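Local coordinates for protein 2,5-dihydroxypyridine 5,6-dioxygenase (Pseudomonas putida KT2440, PDB 7CUP) that catalyses the iron(II)-dependent, oxygen-consuming ring opening of 2,5-dihydroxypyridine between carbons 5 and 6 to N-formylmaleamate, a step of aerobic nicotinate degradation, at residues A[59-64]-A[77-81]; A[70-74]-A[217-221]. One frame throughout, in Å; residues are numbered along the deposited sequence.

Contact 1: residues A[59-64]-A[77-81]; sequences LPAFNH and GDTAL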
loop_
_atom_site.group_PDB
_atom_site.type_symbol
_atom_site.label_atom_id
_atom_site.label_comp_id
_atom_site.label_asym_id
_atom_site.label_seq_id
_atom_site.Cartn_x
_atom_site.Cartn_y
_atom_site.Cartn_z
ATOM N N LEU A 59 -16.338 -4.782 10.186
ATOM C CA LEU A 59 -17.554 -3.941 10.203
ATOM C C LEU A 59 -17.193 -2.563 9.652
ATOM O O LEU A 59 -16.131 -2.026 9.948
ATOM C CB LEU A 59 -18.044 -3.831 11.647
ATOM C CG LEU A 59 -18.447 -5.146 12.315
ATOM C CD1 LEU A 59 -19.035 -4.905 13.678
ATOM C CD2 LEU A 59 -19.438 -5.896 11.454
ATOM N N PRO A 60 -18.110 -1.932 8.902
ATOM C CA PRO A 60 -18.032 -0.503 8.623
ATOM C C PRO A 60 -17.986 0.289 9.934
ATOM O O PRO A 60 -18.690 -0.079 10.897
ATOM C CB PRO A 60 -19.369 -0.198 7.907
ATOM C CG PRO A 60 -19.866 -1.534 7.391
ATOM C CD PRO A 60 -19.343 -2.543 8.389
ATOM N N ALA A 61 -17.145 1.319 9.967
ATOM C CA ALA A 61 -17.010 2.250 11.103
ATOM C C ALA A 61 -18.362 2.887 11.380
ATOM O O ALA A 61 -19.037 3.338 10.412
ATOM C CB ALA A 61 -15.984 3.304 10.804
ATOM N N PHE A 62 -18.726 2.957 12.647
ATOM C CA PHE A 62 -19.947 3.655 13.094
ATOM C C PHE A 62 -19.551 5.065 13.513
ATOM O O PHE A 62 -18.613 5.166 14.301
ATOM C CB PHE A 62 -20.629 2.908 14.237
ATOM C CG PHE A 62 -22.000 3.466 14.534
ATOM C CD1 PHE A 62 -23.098 3.091 13.766
ATOM C CD2 PHE A 62 -22.190 4.414 15.533
ATOM C CE1 PHE A 62 -24.353 3.626 14.015
ATOM C CE2 PHE A 62 -23.447 4.959 15.776
ATOM C CZ PHE A 62 -24.525 4.555 15.025
ATOM N N ASN A 63 -20.225 6.098 13.009
ATOM C CA ASN A 63 -19.841 7.471 13.387
ATOM C C ASN A 63 -20.898 8.082 14.307
ATOM O O ASN A 63 -22.087 7.932 14.058
ATOM C CB ASN A 63 -19.596 8.372 12.192
ATOM C CG ASN A 63 -18.862 9.632 12.600
ATOM O OD1 ASN A 63 -17.761 9.565 13.191
ATOM N ND2 ASN A 63 -19.490 10.770 12.323
ATOM N N HIS A 64 -20.430 8.770 15.338
ATOM C CA HIS A 64 -21.226 9.697 16.172
ATOM C C HIS A 64 -20.978 11.120 15.675
ATOM O O HIS A 64 -19.909 11.688 15.911
ATOM C CB HIS A 64 -20.833 9.427 17.619
ATOM C CG HIS A 64 -21.133 8.037 18.063
ATOM N ND1 HIS A 64 -20.142 7.075 18.178
ATOM C CD2 HIS A 64 -22.296 7.445 18.414
ATOM C CE1 HIS A 64 -20.674 5.957 18.626
ATOM N NE2 HIS A 64 -21.998 6.158 18.766
ATOM N N GLY A 77 -22.673 5.556 22.596
ATOM C CA GLY A 77 -23.988 5.450 21.953
ATOM C C GLY A 77 -24.164 4.108 21.293
ATOM O O GLY A 77 -23.677 3.110 21.833
ATOM N N ASP A 78 -24.845 4.120 20.152
ATOM C CA ASP A 78 -24.961 2.959 19.252
ATOM C C ASP A 78 -23.543 2.595 18.837
ATOM O O ASP A 78 -22.598 3.378 19.088
ATOM C CB ASP A 78 -25.900 3.271 18.086
ATOM C CG ASP A 78 -27.333 3.507 18.533
ATOM O OD1 ASP A 78 -27.633 3.250 19.704
ATOM O OD2 ASP A 78 -28.127 3.980 17.714
ATOM N N THR A 79 -23.404 1.388 18.328
ATOM C CA THR A 79 -22.146 0.831 17.794
ATOM C C THR A 79 -22.460 0.186 16.447
ATOM O O THR A 79 -23.635 0.183 16.020
ATOM C CB THR A 79 -21.495 -0.180 18.761
ATOM O OG1 THR A 79 -22.146 -1.457 18.691
ATOM C CG2 THR A 79 -21.485 0.281 20.200
ATOM N N ALA A 80 -21.451 -0.411 15.836
ATOM C CA ALA A 80 -21.577 -1.046 14.518
ATOM C C ALA A 80 -22.458 -2.284 14.680
ATOM O O ALA A 80 -23.021 -2.737 13.690
ATOM C CB ALA A 80 -20.213 -1.332 13.948
ATOM N N LEU A 81 -22.666 -2.757 15.904
ATOM C CA LEU A 81 -23.559 -3.917 16.142
ATOM C C LEU A 81 -25.017 -3.499 16.230
ATOM O O LEU A 81 -25.878 -4.401 16.107
ATOM C CB LEU A 81 -23.137 -4.640 17.418
ATOM C CG LEU A 81 -21.892 -5.504 17.265
ATOM C CD1 LEU A 81 -21.699 -6.319 18.519
ATOM C CD2 LEU A 81 -21.975 -6.407 16.036
#
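The polar part of this contact is one hydrogen bond: His-64 NE2 donates to the backbone carbonyl Asp-78 O at 2.9 Å. The acceptor lies close to the imidazole plane, at the ring's edge, but the bond is bent, with an N-H...O angle of 132°, and the donor approaches tilted out of the carbonyl plane. With a carbonyl as acceptor, NE2 must be the donor, so that nitrogen carries a hydrogen in this arrangement. The imidazole also lies against the alpha carbon of Gly-77, where His-64 NE2 and Gly-77 CA are 3.8 Å apart.

Aromatic packing comes next. Phe-62 carries its CG opposite the backbone N (chi1 -170°), which lays the ring along the backbone of 78-79. Thr-79 O sits over one face, displaced toward the rim, with Phe-62 CD1 3.7 Å from it. At the far end of the ring Phe-62 CZ meets Asp-78 CB at 3.6 Å, so it is the methylene of the aspartate, not its carboxylate, that packs there. The same phenyl supplies CD2, so the imidazole that makes the bond has the phenyl rim against one face.

Mostly aliphatic contacts fill the other end. Ala-80 CB touches Leu-59 CD1 at 3.8 Å and, from another direction, the carbonyl oxygen of Pro-60, while Leu-59 CD1 also reaches Leu-81 CD2 at 4.1 Å. Helix 85-92 backs both leucines through Ala-87.

The 77-81 end is shaped locally by an ST turn, in which Leu-81 N donates to Thr-79 OG1 at 3.1 Å. The two segments run in nearly opposite directions, 166° apart, without strand pairing: side chains and one side-chain-to-backbone bond hold together the two ends of a long loop that leaves strand 53-58, outermost in the parallel sheet within this chain, and leads into helix 85-92.

Contact 2: residues A[70-74]-A[217-221]; sequences NDMTA and LPFKN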
loop_
_atom_site.group_PDB
_atom_site.type_symbol
_atom_site.label_atom_id
_atom_site.label_comp_id
_atom_site.label_asym_id
_atom_site.label_seq_id
_atom_site.Cartn_x
_atom_site.Cartn_y
_atom_site.Cartn_z
ATOM N N ASN A 70 -10.793 11.685 18.631
ATOM C CA ASN A 70 -10.711 10.337 18.010
ATOM C C ASN A 70 -10.853 9.258 19.096
ATOM O O ASN A 70 -10.844 8.075 18.759
ATOM C CB ASN A 70 -9.410 10.217 17.212
ATOM C CG ASN A 70 -9.334 11.292 16.155
ATOM O OD1 ASN A 70 -8.432 12.139 16.155
ATOM N ND2 ASN A 70 -10.334 11.303 15.296
ATOM N N ASP A 71 -10.990 9.651 20.361
ATOM C CA ASP A 71 -11.027 8.696 21.495
ATOM C C ASP A 71 -12.434 8.104 21.555
ATOM O O ASP A 71 -13.399 8.808 21.867
ATOM C CB ASP A 71 -10.572 9.315 22.818
ATOM C CG ASP A 71 -10.375 8.276 23.914
ATOM O OD1 ASP A 71 -11.215 7.352 24.015
ATOM O OD2 ASP A 71 -9.376 8.389 24.636
ATOM N N MET A 72 -12.529 6.813 21.326
ATOM C CA MET A 72 -13.843 6.144 21.191
ATOM C C MET A 72 -14.507 5.918 22.549
ATOM O O MET A 72 -15.700 5.639 22.530
ATOM C CB MET A 72 -13.668 4.831 20.445
ATOM C CG MET A 72 -13.377 5.134 18.980
ATOM S SD MET A 72 -13.659 3.744 17.904
ATOM C CE MET A 72 -15.192 3.072 18.554
ATOM N N THR A 73 -13.808 6.135 23.665
ATOM C CA THR A 73 -14.407 6.110 25.034
ATOM C C THR A 73 -15.184 7.405 25.296
ATOM O O THR A 73 -15.975 7.425 26.260
ATOM C CB THR A 73 -13.360 5.917 26.142
ATOM O OG1 THR A 73 -12.624 7.131 26.309
ATOM C CG2 THR A 73 -12.437 4.757 25.844
ATOM N N ALA A 74 -14.965 8.446 24.491
ATOM C CA ALA A 74 -15.559 9.781 24.718
ATOM C C ALA A 74 -17.087 9.746 24.525
ATOM O O ALA A 74 -17.793 10.518 25.203
ATOM C CB ALA A 74 -14.895 10.768 23.796
ATOM N N LEU A 217 -9.718 11.828 31.439
ATOM C CA LEU A 217 -9.840 11.119 30.146
ATOM C C LEU A 217 -11.262 11.336 29.632
ATOM O O LEU A 217 -12.192 11.215 30.413
ATOM C CB LEU A 217 -9.526 9.644 30.411
ATOM C CG LEU A 217 -8.187 9.363 31.088
ATOM C CD1 LEU A 217 -8.028 7.887 31.344
ATOM C CD2 LEU A 217 -7.022 9.867 30.246
ATOM N N PRO A 218 -11.508 11.637 28.338
ATOM C CA PRO A 218 -10.480 11.626 27.281
ATOM C C PRO A 218 -9.663 12.901 26.987
ATOM O O PRO A 218 -9.023 12.914 25.965
ATOM C CB PRO A 218 -11.322 11.338 26.025
ATOM C CG PRO A 218 -12.610 12.069 26.298
ATOM C CD PRO A 218 -12.851 11.925 27.793
ATOM N N PHE A 219 -9.626 13.902 27.870
ATOM C CA PHE A 219 -8.853 15.144 27.617
ATOM C C PHE A 219 -7.355 14.809 27.606
ATOM O O PHE A 219 -6.603 15.481 26.906
ATOM C CB PHE A 219 -9.120 16.257 28.635
ATOM C CG PHE A 219 -10.564 16.642 28.878
ATOM C CD1 PHE A 219 -11.572 16.276 28.004
ATOM C CD2 PHE A 219 -10.911 17.368 30.011
ATOM C CE1 PHE A 219 -12.891 16.629 28.257
ATOM C CE2 PHE A 219 -12.231 17.734 30.255
ATOM C CZ PHE A 219 -13.223 17.331 29.392
ATOM N N LYS A 220 -6.929 13.843 28.407
ATOM C CA LYS A 220 -5.505 13.434 28.526
ATOM C C LYS A 220 -4.626 14.636 28.903
ATOM O O LYS A 220 -3.580 14.814 28.277
ATOM C CB LYS A 220 -5.051 12.766 27.228
ATOM C CG LYS A 220 -5.818 11.499 26.904
ATOM C CD LYS A 220 -5.783 11.092 25.467
ATOM C CE LYS A 220 -6.391 9.733 25.287
ATOM N NZ LYS A 220 -7.008 9.606 23.953
ATOM N N ASN A 221 -5.037 15.403 29.913
ATOM C CA ASN A 221 -4.265 16.538 30.479
ATOM C C ASN A 221 -3.977 16.203 31.923
ATOM O O ASN A 221 -4.828 15.582 32.545
ATOM C CB ASN A 221 -5.030 17.864 30.449
ATOM C CG ASN A 221 -5.222 18.384 29.041
ATOM O OD1 ASN A 221 -6.247 19.005 28.712
ATOM N ND2 ASN A 221 -4.222 18.135 28.209
#
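Asp-71 and Lys-220 form a salt bridge, with Lys-220 NZ donating to Asp-71 OD2 at 2.7 Å. The ammonium comes to the anti side of that oxygen, 22° out of the carboxylate plane, at the end of a lysine chain extended beyond CG. Beside the ion pair lies Pro-218, which follows a cis peptide bond: Pro-218 CB is 3.8 Å from Asp-71 OD2, and Pro-218 CG touches the methyl Ala-74 CB at 3.6 Å.

The second carboxylate oxygen is used within its own segment. Asp-71 OD1 accepts from Thr-73 N at 2.9 Å, nearly in line with the C-O bond, which makes an Asx turn; Thr-73 OG1 donates to the same oxygen at 2.7 Å from above the carboxylate plane. A chi1 of -170° swings the carboxylate of Asp-71 away from its own N; its two oxygens then divide between the turn and the lysine. Three donors thus limit the carboxylate's rotation. Replacing Asp-71 by an alanine removes both oxygens, which would probably leave Lys-220 without its countercharge and the Thr-73 hydroxyl and N-H without their shared acceptor.

Further out, Lys-220 NZ also donates to the carbonyls of Arg-284 and Gly-287, and Thr-73 O bonds to ND1 of His-318, one of the iron ligands, placing this turn in the second shell of the metal site. Helix 243-253 covers Ala-74 through Tyr-251, helix 290-294 meets Thr-73 through Arg-293, and strand 319-323, which carries the iron ligand Asp-320, packs Leu-319 on Pro-218.

In the fold
Along the chain the four segments come in the order 59-64, 70-74, 77-81 and 217-221, so the contacts cross: 70-74 lies within the loop whose ends contact 1 joins. Three of the four belong to the single excursion between strand 53-58 and helix 85-92, and the fourth follows strand 215-216 and leads into strand 221-222. The centres of the two contacts are about 17 Å apart, contact 1 nearer the periphery and contact 2 deeper. The side chain of Thr-73 is about 7 Å from the bound iron. The excursion thus runs from strand 53-58, outermost in its sheet within this chain, to the metal site. Both contacts also touch the second subunit of the six-chain assembly.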